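Long-range contacts in TSC1 N-terminal domain (PDB 7A0M), which probably binds phosphoinositides of the lysosomal membrane, as the N-terminal part of a TSC complex subunit that regulates mTORC1 signalling: residues Arg10-Ala15 with Asp32-Ser37; Ala77-Leu82 with Met118-Glu123; Leu208-Val213 with Leu252-Pro257; Tyr221-Thr226 with Pro257-Asp262. All coordinates share one frame; numbering follows the deposited sequence.

Contact 1: Arg10-Ala15 with Asp32-Ser37; sequences RDLFRA and DAIISS
Ile34 pushes its side chain as a knob into a hole made by Asp11, Leu12, Arg14 and Ala15, the central fit between helix 10-15 and helix 32-37. The two branches of the isoleucine do different work. CG2, anti to the backbone N, lies against the backbone of Leu12, with Ile34 CG2 3.5 Å from Leu12 CA. The longer branch runs on through CG1 (chi2 178°) and brings CD1 to two residues one turn apart on the facing helix: Ile34 CD1 is 3.6 Å from Asp11 O and 3.8 Å from Ala15 CB.

Exposed Arg14 also meets this methyl. Its chain crosses Ile34 at about a right angle and is bent at chi3 (57°), which sets NE; Arg14 NH2 ends 3.5 Å from Ile34 CD1, a van der Waals touch, not a hydrogen bond. Beside the knob, Leu12 crosses Ile35 obliquely, its CD1 lying 3.5 Å from Ile35 CG1. No hydrogen bond links the segments; the match of shapes carries the contact.

The short axes approach to 9.2 Å and run nearly antiparallel, at 149°, as in a helical hairpin. This hairpin of helices 9-21 and 29-41 forms the N-terminal end of the all-helical chain. On its inner side Leu12 and Ile35 both rest on Leu82, just after helix 69-81.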
# COMPACT_ATOMS: atom_id res chain seq x y z
N ARG B 10 -52.80 55.94 -0.33
CA ARG B 10 -53.51 56.20 0.91
C ARG B 10 -54.39 55.02 1.32
O ARG B 10 -54.47 54.69 2.51
CB ARG B 10 -54.34 57.47 0.78
CG ARG B 10 -53.50 58.72 0.60
CD ARG B 10 -54.36 59.96 0.48
NE ARG B 10 -53.54 61.16 0.29
CZ ARG B 10 -54.04 62.38 0.10
NH1 ARG B 10 -55.35 62.57 0.08
NH2 ARG B 10 -53.21 63.41 -0.07
N ASP B 11 -55.03 54.36 0.36
CA ASP B 11 -55.81 53.17 0.68
C ASP B 11 -54.93 52.02 1.13
O ASP B 11 -55.44 51.08 1.75
CB ASP B 11 -56.66 52.75 -0.52
CG ASP B 11 -57.79 53.72 -0.81
OD1 ASP B 11 -58.15 54.49 0.10
OD2 ASP B 11 -58.33 53.69 -1.93
N LEU B 12 -53.63 52.06 0.84
CA LEU B 12 -52.74 51.01 1.32
C LEU B 12 -52.53 51.12 2.82
O LEU B 12 -52.57 50.11 3.53
CB LEU B 12 -51.39 51.10 0.59
CG LEU B 12 -50.37 50.05 1.04
CD1 LEU B 12 -50.86 48.68 0.64
CD2 LEU B 12 -48.99 50.33 0.47
N PHE B 13 -52.33 52.34 3.32
CA PHE B 13 -52.13 52.56 4.75
C PHE B 13 -53.36 52.14 5.54
O PHE B 13 -53.25 51.57 6.64
CB PHE B 13 -51.80 54.02 5.02
CG PHE B 13 -50.52 54.49 4.37
CD1 PHE B 13 -49.60 53.58 3.88
CD2 PHE B 13 -50.25 55.84 4.24
CE1 PHE B 13 -48.43 54.01 3.28
CE2 PHE B 13 -49.09 56.28 3.64
CZ PHE B 13 -48.18 55.36 3.16
N ARG B 14 -54.55 52.40 5.00
CA ARG B 14 -55.79 52.06 5.69
C ARG B 14 -55.88 50.57 5.92
O ARG B 14 -56.32 50.12 6.99
CB ARG B 14 -56.99 52.49 4.85
CG ARG B 14 -58.32 52.10 5.44
CD ARG B 14 -59.44 52.41 4.48
NE ARG B 14 -59.18 51.71 3.22
CZ ARG B 14 -59.58 50.47 2.97
NH1 ARG B 14 -60.26 49.78 3.88
NH2 ARG B 14 -59.29 49.90 1.80
N ALA B 15 -55.48 49.78 4.92
CA ALA B 15 -55.49 48.34 5.06
C ALA B 15 -54.47 47.88 6.09
O ALA B 15 -54.74 46.97 6.88
CB ALA B 15 -55.23 47.69 3.70
N ASP B 32 -53.72 42.04 0.29
CA ASP B 32 -52.78 41.74 -0.78
C ASP B 32 -53.15 42.46 -2.07
O ASP B 32 -52.26 42.83 -2.85
CB ASP B 32 -52.70 40.24 -1.03
CG ASP B 32 -52.33 39.45 0.22
OD1 ASP B 32 -51.47 39.91 0.99
OD2 ASP B 32 -52.90 38.35 0.41
N ALA B 33 -54.44 42.68 -2.31
CA ALA B 33 -54.87 43.35 -3.53
C ALA B 33 -54.41 44.80 -3.56
O ALA B 33 -53.92 45.28 -4.59
CB ALA B 33 -56.39 43.27 -3.67
N ILE B 34 -54.55 45.52 -2.44
CA ILE B 34 -54.11 46.91 -2.40
C ILE B 34 -52.60 47.00 -2.53
O ILE B 34 -52.06 47.91 -3.18
CB ILE B 34 -54.61 47.60 -1.12
CG1 ILE B 34 -56.13 47.50 -1.01
CG2 ILE B 34 -54.23 49.06 -1.13
CD1 ILE B 34 -56.70 48.10 0.25
N ILE B 35 -51.87 46.06 -1.91
CA ILE B 35 -50.41 46.06 -1.98
C ILE B 35 -49.95 45.90 -3.42
O ILE B 35 -49.05 46.61 -3.89
CB ILE B 35 -49.83 44.96 -1.07
CG1 ILE B 35 -50.06 45.30 0.40
CG2 ILE B 35 -48.35 44.77 -1.35
CD1 ILE B 35 -49.49 44.28 1.36
N SER B 36 -50.54 44.94 -4.14
CA SER B 36 -50.12 44.69 -5.52
C SER B 36 -50.35 45.92 -6.41
O SER B 36 -49.48 46.29 -7.20
CB SER B 36 -50.88 43.49 -6.08
OG SER B 36 -50.67 43.35 -7.48
N SER B 37 -51.52 46.55 -6.29
CA SER B 37 -51.77 47.77 -7.05
C SER B 37 -50.86 48.91 -6.63
O SER B 37 -50.47 49.74 -7.46
CB SER B 37 -53.24 48.19 -6.92
OG SER B 37 -53.47 49.41 -7.59

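Contact 2: Ala77-Leu82 with Met118-Glu123; sequences AVLRQL and MDFTLE
Arg80 reaches across to Glu123 and grips it side-on with two nitrogens, one to each carboxylate oxygen. Arg80 NH2 donates to Glu123 OE2 at 2.7 Å, nearly straight at 162°, while Arg80 NE donates to Glu123 OE1 at 3.2 Å. Both oxygens lie close to the guanidinium plane, but the carboxylate is turned 46° against it: OE1 is met on its syn side, OE2 from above the carboxylate plane. A weak second bond from NE to OE2 completes the salt bridge.

One face of the guanidinium lies over Asp119, whose CB sits 3.6 Å from Arg80 NH2. The Asp119 carboxylate receives no N-H from it but adds an opposite charge nearby, probably a modest electrostatic attraction. Beneath the polar end, the aliphatic part of Arg80 slides past Phe120 in the opposite direction, with Arg80 CG 3.4 Å from Phe120 CD1. A bend at chi3 then turns NE toward Glu123. Phe120 in turn reaches Leu79, its CZ 4.3 Å from Leu79 CG, and Leu79 packs on Trp95 and Leu99 of helix 89-105.

Thus a salt bridge lies on the more open flank and an aromatic contact on the buried one. The segment axes are almost parallel, 11° apart at 10.2 Å, and helix 89-105 intervenes in the chain: near-parallel helices with another helix between them in sequence, consistent with an alpha-solenoid-like stack.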
# COMPACT_ATOMS: atom_id res chain seq x y z
N ALA B 77 -45.10 39.50 7.91
CA ALA B 77 -45.80 39.16 6.67
C ALA B 77 -46.06 40.41 5.85
O ALA B 77 -45.92 40.40 4.62
CB ALA B 77 -47.10 38.44 6.99
N VAL B 78 -46.45 41.51 6.50
CA VAL B 78 -46.65 42.77 5.79
C VAL B 78 -45.32 43.29 5.26
O VAL B 78 -45.25 43.79 4.13
CB VAL B 78 -47.30 43.80 6.73
CG1 VAL B 78 -47.65 45.05 5.96
CG2 VAL B 78 -48.54 43.22 7.37
N LEU B 79 -44.26 43.18 6.05
CA LEU B 79 -42.96 43.68 5.63
C LEU B 79 -42.41 42.88 4.45
O LEU B 79 -41.69 43.43 3.61
CB LEU B 79 -41.99 43.67 6.81
CG LEU B 79 -40.71 44.48 6.67
CD1 LEU B 79 -41.03 45.91 6.27
CD2 LEU B 79 -39.97 44.45 7.99
N ARG B 80 -42.72 41.58 4.38
CA ARG B 80 -42.27 40.77 3.26
C ARG B 80 -42.93 41.22 1.96
O ARG B 80 -42.25 41.34 0.93
CB ARG B 80 -42.56 39.29 3.53
CG ARG B 80 -41.74 38.72 4.68
CD ARG B 80 -42.16 37.30 5.05
NE ARG B 80 -42.20 36.41 3.90
CZ ARG B 80 -42.76 35.21 3.91
NH1 ARG B 80 -43.33 34.75 5.02
NH2 ARG B 80 -42.76 34.46 2.82
N GLN B 81 -44.24 41.46 1.98
CA GLN B 81 -44.94 41.84 0.76
C GLN B 81 -44.57 43.25 0.30
O GLN B 81 -44.53 43.51 -0.90
CB GLN B 81 -46.45 41.74 0.97
CG GLN B 81 -46.93 40.37 1.40
CD GLN B 81 -48.43 40.33 1.56
OE1 GLN B 81 -49.14 41.12 0.93
NE2 GLN B 81 -48.92 39.43 2.41
N LEU B 82 -44.31 44.16 1.24
CA LEU B 82 -43.97 45.54 0.91
C LEU B 82 -42.48 45.75 0.69
O LEU B 82 -42.06 46.88 0.43
CB LEU B 82 -44.47 46.48 2.00
CG LEU B 82 -45.96 46.82 2.00
CD1 LEU B 82 -46.33 47.61 3.24
CD2 LEU B 82 -46.32 47.60 0.74
N MSE B 118 -37.38 33.56 8.50
CA MSE B 118 -36.45 32.82 7.67
C MSE B 118 -36.80 32.97 6.20
O MSE B 118 -35.93 33.19 5.36
CB MSE B 118 -36.44 31.34 8.05
CG MSE B 118 -35.37 30.54 7.34
SE MSE B 118 -33.59 31.21 7.75
CE MSE B 118 -32.69 30.73 6.10
N ASP B 119 -38.10 32.86 5.89
CA ASP B 119 -38.54 33.08 4.52
C ASP B 119 -38.32 34.52 4.08
O ASP B 119 -37.97 34.78 2.92
CB ASP B 119 -40.02 32.69 4.38
CG ASP B 119 -40.24 31.20 4.51
OD1 ASP B 119 -39.39 30.43 4.03
OD2 ASP B 119 -41.27 30.80 5.10
N PHE B 120 -38.51 35.47 5.00
CA PHE B 120 -38.14 36.86 4.71
C PHE B 120 -36.65 36.97 4.39
O PHE B 120 -36.27 37.68 3.45
CB PHE B 120 -38.50 37.76 5.89
CG PHE B 120 -38.17 39.21 5.68
CD1 PHE B 120 -38.53 39.85 4.51
CD2 PHE B 120 -37.50 39.93 6.65
CE1 PHE B 120 -38.23 41.19 4.31
CE2 PHE B 120 -37.20 41.27 6.46
CZ PHE B 120 -37.57 41.90 5.29
N THR B 121 -35.81 36.26 5.15
CA THR B 121 -34.38 36.26 4.86
C THR B 121 -34.10 35.64 3.50
O THR B 121 -33.27 36.15 2.73
CB THR B 121 -33.64 35.50 5.96
OG1 THR B 121 -33.85 36.15 7.22
CG2 THR B 121 -32.15 35.45 5.66
N LEU B 122 -34.77 34.53 3.17
CA LEU B 122 -34.55 33.87 1.89
C LEU B 122 -35.01 34.74 0.73
O LEU B 122 -34.38 34.75 -0.33
CB LEU B 122 -35.26 32.52 1.87
CG LEU B 122 -34.71 31.47 2.84
CD1 LEU B 122 -35.63 30.25 2.90
CD2 LEU B 122 -33.30 31.06 2.44
N GLU B 123 -36.10 35.48 0.91
CA GLU B 123 -36.59 36.36 -0.15
C GLU B 123 -35.61 37.50 -0.41
O GLU B 123 -35.44 37.93 -1.56
CB GLU B 123 -37.97 36.91 0.21
CG GLU B 123 -39.07 35.87 0.21
CD GLU B 123 -40.31 36.35 0.95
OE1 GLU B 123 -40.25 37.42 1.59
OE2 GLU B 123 -41.34 35.64 0.91

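Contact 3: Leu208-Val213 with Leu252-Pro257; sequences LLCAFV and LVMLLP
Leu209 opens the contact, its CD2 lying 4.4 Å from Leu255 CD1, a loose touch between methyl groups. One residue on, Cys210 meets the selenomethionine at position 254 twice. Its CB lies 4.2 Å from Met254 SE, and the end methyl lies against its carbonyl oxygen, Met254 CE being 3.7 Å from Cys210 O. The selenomethionine chain is bent at chi3 (70°), which sets CE beside that oxygen.

A turn later Val213 points toward the other helix and splits its two methyls between two partners. CG1, anti to the backbone N, is 4.0 Å from Met254 CE and equally near the same residue's CB, the two side chains sliding past each other in opposite directions. CG2 turns to Leu255, which crosses it at about a right angle, with Val213 CG2 3.9 Å from Leu255 CD2. The valine thus wedges between consecutive side chains of the 252-257 segment. The contacts between side chains are all apolar, and no hydrogen bond joins the segments.

Helices 199-214 and 242-255 meet here near the middle of the chain. Helix 228-238 closes one side, with Ile232 against both Leu209 and Leu255. Beyond the pair, helix 185-196 backs Leu208 and Leu209, while helix 323-333 packs on Leu252, Val253 and Leu256.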
# COMPACT_ATOMS: atom_id res chain seq x y z
N LEU B 208 -18.57 25.64 13.30
CA LEU B 208 -19.42 26.26 12.30
C LEU B 208 -18.80 26.15 10.91
O LEU B 208 -19.52 26.00 9.91
CB LEU B 208 -19.68 27.72 12.66
CG LEU B 208 -20.60 28.51 11.73
CD1 LEU B 208 -22.00 27.92 11.72
CD2 LEU B 208 -20.63 29.97 12.14
N LEU B 209 -17.47 26.25 10.82
CA LEU B 209 -16.81 26.08 9.54
C LEU B 209 -17.04 24.68 8.97
O LEU B 209 -17.30 24.52 7.77
CB LEU B 209 -15.31 26.35 9.68
CG LEU B 209 -14.47 26.17 8.41
CD1 LEU B 209 -15.00 27.04 7.28
CD2 LEU B 209 -13.01 26.49 8.69
N CYS B 210 -16.94 23.65 9.82
CA CYS B 210 -17.23 22.29 9.37
C CYS B 210 -18.67 22.17 8.88
O CYS B 210 -18.92 21.55 7.84
CB CYS B 210 -16.97 21.30 10.50
SG CYS B 210 -15.23 21.17 10.99
N ALA B 211 -19.62 22.76 9.61
CA ALA B 211 -21.01 22.74 9.17
C ALA B 211 -21.18 23.50 7.86
O ALA B 211 -21.99 23.12 7.01
CB ALA B 211 -21.92 23.32 10.25
N PHE B 212 -20.43 24.59 7.69
CA PHE B 212 -20.51 25.37 6.45
C PHE B 212 -20.02 24.56 5.26
O PHE B 212 -20.71 24.45 4.24
CB PHE B 212 -19.71 26.66 6.60
CG PHE B 212 -19.71 27.51 5.36
CD1 PHE B 212 -20.90 28.01 4.85
CD2 PHE B 212 -18.53 27.82 4.71
CE1 PHE B 212 -20.90 28.79 3.71
CE2 PHE B 212 -18.52 28.61 3.58
CZ PHE B 212 -19.71 29.10 3.08
N VAL B 213 -18.82 23.99 5.36
CA VAL B 213 -18.28 23.18 4.27
C VAL B 213 -19.17 21.97 4.00
O VAL B 213 -19.32 21.54 2.85
CB VAL B 213 -16.83 22.76 4.58
CG1 VAL B 213 -16.25 21.91 3.46
CG2 VAL B 213 -15.96 23.99 4.82
N LEU B 252 -9.44 21.37 7.91
CA LEU B 252 -8.41 21.35 6.88
C LEU B 252 -8.60 20.17 5.93
O LEU B 252 -8.48 20.31 4.71
CB LEU B 252 -7.02 21.30 7.51
CG LEU B 252 -5.84 21.28 6.53
CD1 LEU B 252 -5.82 22.54 5.68
CD2 LEU B 252 -4.52 21.10 7.27
N VAL B 253 -8.90 18.98 6.48
CA VAL B 253 -9.09 17.80 5.65
C VAL B 253 -10.28 17.98 4.71
O VAL B 253 -10.25 17.51 3.56
CB VAL B 253 -9.24 16.55 6.53
CG1 VAL B 253 -9.66 15.34 5.71
CG2 VAL B 253 -7.93 16.25 7.26
N MSE B 254 -11.32 18.66 5.17
CA MSE B 254 -12.50 18.88 4.34
C MSE B 254 -12.25 19.92 3.25
O MSE B 254 -12.89 19.91 2.21
CB MSE B 254 -13.69 19.32 5.21
CG MSE B 254 -14.16 18.28 6.21
SE MSE B 254 -15.62 18.93 7.35
CE MSE B 254 -17.04 18.99 6.03
N LEU B 255 -11.29 20.82 3.50
CA LEU B 255 -11.10 21.96 2.61
C LEU B 255 -10.17 21.62 1.45
O LEU B 255 -10.38 22.08 0.32
CB LEU B 255 -10.55 23.15 3.39
CG LEU B 255 -11.53 23.93 4.26
CD1 LEU B 255 -10.76 24.79 5.25
CD2 LEU B 255 -12.43 24.79 3.40
N LEU B 256 -9.13 20.82 1.71
CA LEU B 256 -8.11 20.57 0.70
C LEU B 256 -8.64 20.02 -0.62
O LEU B 256 -8.14 20.45 -1.68
CB LEU B 256 -7.03 19.64 1.28
CG LEU B 256 -6.19 20.22 2.41
CD1 LEU B 256 -5.17 19.20 2.90
CD2 LEU B 256 -5.50 21.50 1.97
N PRO B 257 -9.61 19.09 -0.66
CA PRO B 257 -10.09 18.61 -1.97
C PRO B 257 -10.74 19.68 -2.84
O PRO B 257 -10.99 19.40 -4.02
CB PRO B 257 -11.11 17.52 -1.59
CG PRO B 257 -10.69 17.08 -0.23
CD PRO B 257 -10.19 18.31 0.45

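Contact 4: Tyr221-Thr226 with Pro257-Asp262; sequences YLILQT and PFFPGD
Phe258 begins the contact through its backbone, its carbonyl oxygen lying 4.1 Å from Tyr221 CB. Phe259, next along, is the centre of it. With CG between the backbone N and the carbonyl carbon (chi1 42°), its ring is set among three residues of the 221-226 segment. Tyr221 meets it with the backbone, Tyr221 CA being 3.8 Å from Phe259 CD1. Ile223 crosses at about a right angle and brings CG2 to 3.5 Å from Phe259 CE1. Leu224 CG lies over one face, 4.0 Å above the plane of the Phe259 ring and offset toward the rim. Of the leucine methyls, Leu224 CD1 is 3.8 Å from Phe259 CD2, and Leu224 CD2 equally close to Phe259 CE2.

Three residues further, Asp262 CB touches the first of these methyls, 3.5 Å from Leu224 CD1. Here the aspartate contributes its methylene, and no hydrogen bond joins the two segments.

Both segments are connections between helices: 221-226 lies between helices 199-214 and 228-238, and 257-262 between helices 242-255 and 267-278. Phe229 of helix 228-238 adds an edge-to-face contact to Phe259, and helix 402-410 packs against Pro257, Phe258 and Pro260.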
# COMPACT_ATOMS: atom_id res chain seq x y z
N TYR B 221 -12.77 27.52 -2.81
CA TYR B 221 -11.39 27.92 -3.07
C TYR B 221 -11.13 29.37 -2.68
O TYR B 221 -9.97 29.76 -2.53
CB TYR B 221 -11.04 27.70 -4.54
CG TYR B 221 -11.97 28.42 -5.50
CD1 TYR B 221 -11.75 29.74 -5.87
CD2 TYR B 221 -13.07 27.76 -6.04
CE1 TYR B 221 -12.59 30.39 -6.74
CE2 TYR B 221 -13.92 28.41 -6.92
CZ TYR B 221 -13.68 29.72 -7.27
OH TYR B 221 -14.52 30.37 -8.14
N LEU B 222 -12.18 30.18 -2.53
CA LEU B 222 -12.02 31.57 -2.13
C LEU B 222 -11.45 31.72 -0.72
O LEU B 222 -11.10 32.83 -0.33
CB LEU B 222 -13.36 32.31 -2.22
CG LEU B 222 -13.94 32.51 -3.61
CD1 LEU B 222 -15.27 33.24 -3.54
CD2 LEU B 222 -12.96 33.28 -4.50
N ILE B 223 -11.35 30.62 0.04
CA ILE B 223 -10.75 30.68 1.37
C ILE B 223 -9.27 31.02 1.30
O ILE B 223 -8.68 31.46 2.29
CB ILE B 223 -10.98 29.35 2.11
CG1 ILE B 223 -10.73 29.52 3.61
CG2 ILE B 223 -10.08 28.26 1.55
CD1 ILE B 223 -10.93 28.27 4.42
N LEU B 224 -8.63 30.82 0.14
CA LEU B 224 -7.23 31.19 0.02
C LEU B 224 -7.06 32.70 -0.15
O LEU B 224 -6.03 33.25 0.25
CB LEU B 224 -6.59 30.45 -1.16
CG LEU B 224 -6.57 28.93 -1.00
CD1 LEU B 224 -5.79 28.30 -2.13
CD2 LEU B 224 -5.97 28.54 0.34
N GLN B 225 -8.06 33.37 -0.73
CA GLN B 225 -8.08 34.82 -0.83
C GLN B 225 -8.67 35.48 0.41
O GLN B 225 -9.19 36.60 0.34
CB GLN B 225 -8.84 35.24 -2.08
CG GLN B 225 -8.16 34.80 -3.37
CD GLN B 225 -8.98 35.08 -4.61
OE1 GLN B 225 -9.84 35.96 -4.62
NE2 GLN B 225 -8.71 34.32 -5.67
N THR B 226 -8.60 34.80 1.56
CA THR B 226 -9.10 35.28 2.84
C THR B 226 -8.16 34.76 3.91
O THR B 226 -7.52 33.71 3.74
CB THR B 226 -10.54 34.81 3.11
OG1 THR B 226 -11.18 35.71 4.02
CG2 THR B 226 -10.57 33.42 3.74
N PRO B 257 -9.61 19.09 -0.66
CA PRO B 257 -10.09 18.61 -1.97
C PRO B 257 -10.74 19.68 -2.84
O PRO B 257 -10.99 19.40 -4.02
CB PRO B 257 -11.11 17.52 -1.59
CG PRO B 257 -10.69 17.08 -0.23
CD PRO B 257 -10.19 18.31 0.45
N PHE B 258 -11.02 20.87 -2.31
CA PHE B 258 -11.62 21.93 -3.10
C PHE B 258 -10.59 22.85 -3.75
O PHE B 258 -10.96 23.65 -4.62
CB PHE B 258 -12.57 22.77 -2.23
CG PHE B 258 -13.85 22.06 -1.89
CD1 PHE B 258 -13.94 21.26 -0.76
CD2 PHE B 258 -14.96 22.20 -2.69
CE1 PHE B 258 -15.12 20.61 -0.44
CE2 PHE B 258 -16.15 21.55 -2.38
CZ PHE B 258 -16.22 20.76 -1.26
N PHE B 259 -9.32 22.75 -3.37
CA PHE B 259 -8.26 23.50 -4.04
C PHE B 259 -6.93 22.77 -3.93
O PHE B 259 -5.95 23.33 -3.43
CB PHE B 259 -8.14 24.92 -3.45
CG PHE B 259 -8.26 24.97 -1.95
CD1 PHE B 259 -9.49 25.07 -1.33
CD2 PHE B 259 -7.12 24.93 -1.15
CE1 PHE B 259 -9.60 25.12 0.04
CE2 PHE B 259 -7.22 24.98 0.22
CZ PHE B 259 -8.46 25.08 0.82
N PRO B 260 -6.84 21.52 -4.41
CA PRO B 260 -5.61 20.75 -4.20
C PRO B 260 -4.42 21.26 -4.99
O PRO B 260 -3.28 21.08 -4.54
CB PRO B 260 -6.01 19.34 -4.65
CG PRO B 260 -7.05 19.58 -5.69
CD PRO B 260 -7.82 20.79 -5.24
N GLY B 261 -4.64 21.89 -6.14
CA GLY B 261 -3.54 22.41 -6.94
C GLY B 261 -2.97 23.73 -6.48
O GLY B 261 -1.97 24.18 -7.05
N ASP B 262 -3.57 24.36 -5.48
CA ASP B 262 -3.14 25.66 -5.00
C ASP B 262 -2.39 25.60 -3.67
O ASP B 262 -1.98 26.65 -3.16
CB ASP B 262 -4.34 26.59 -4.86
CG ASP B 262 -5.14 26.71 -6.15
OD1 ASP B 262 -4.53 26.98 -7.20
OD2 ASP B 262 -6.37 26.53 -6.10

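Overall arrangement
Contacts 1 and 2 lie toward the N-terminal end and touch each other; contacts 3 and 4 adjoin in the Hamartin family region, share Pro257 and touch where Leu255 meets Ile223. The two groups do not meet: the centres of contacts 1 and 4 are about 50 Å from each other, and even contacts 2 and 3, the nearest pair, keep their nearest atoms about 12 Å apart. Contact 3 is the buried one, near the chain's centre, with apolar side-chain contacts; the other three are partly buried. Of the four, contact 2 alone has a salt bridge. Contact 1 relies on an aliphatic knob, contact 4 on an aromatic ring between connecting segments; the first three join helices.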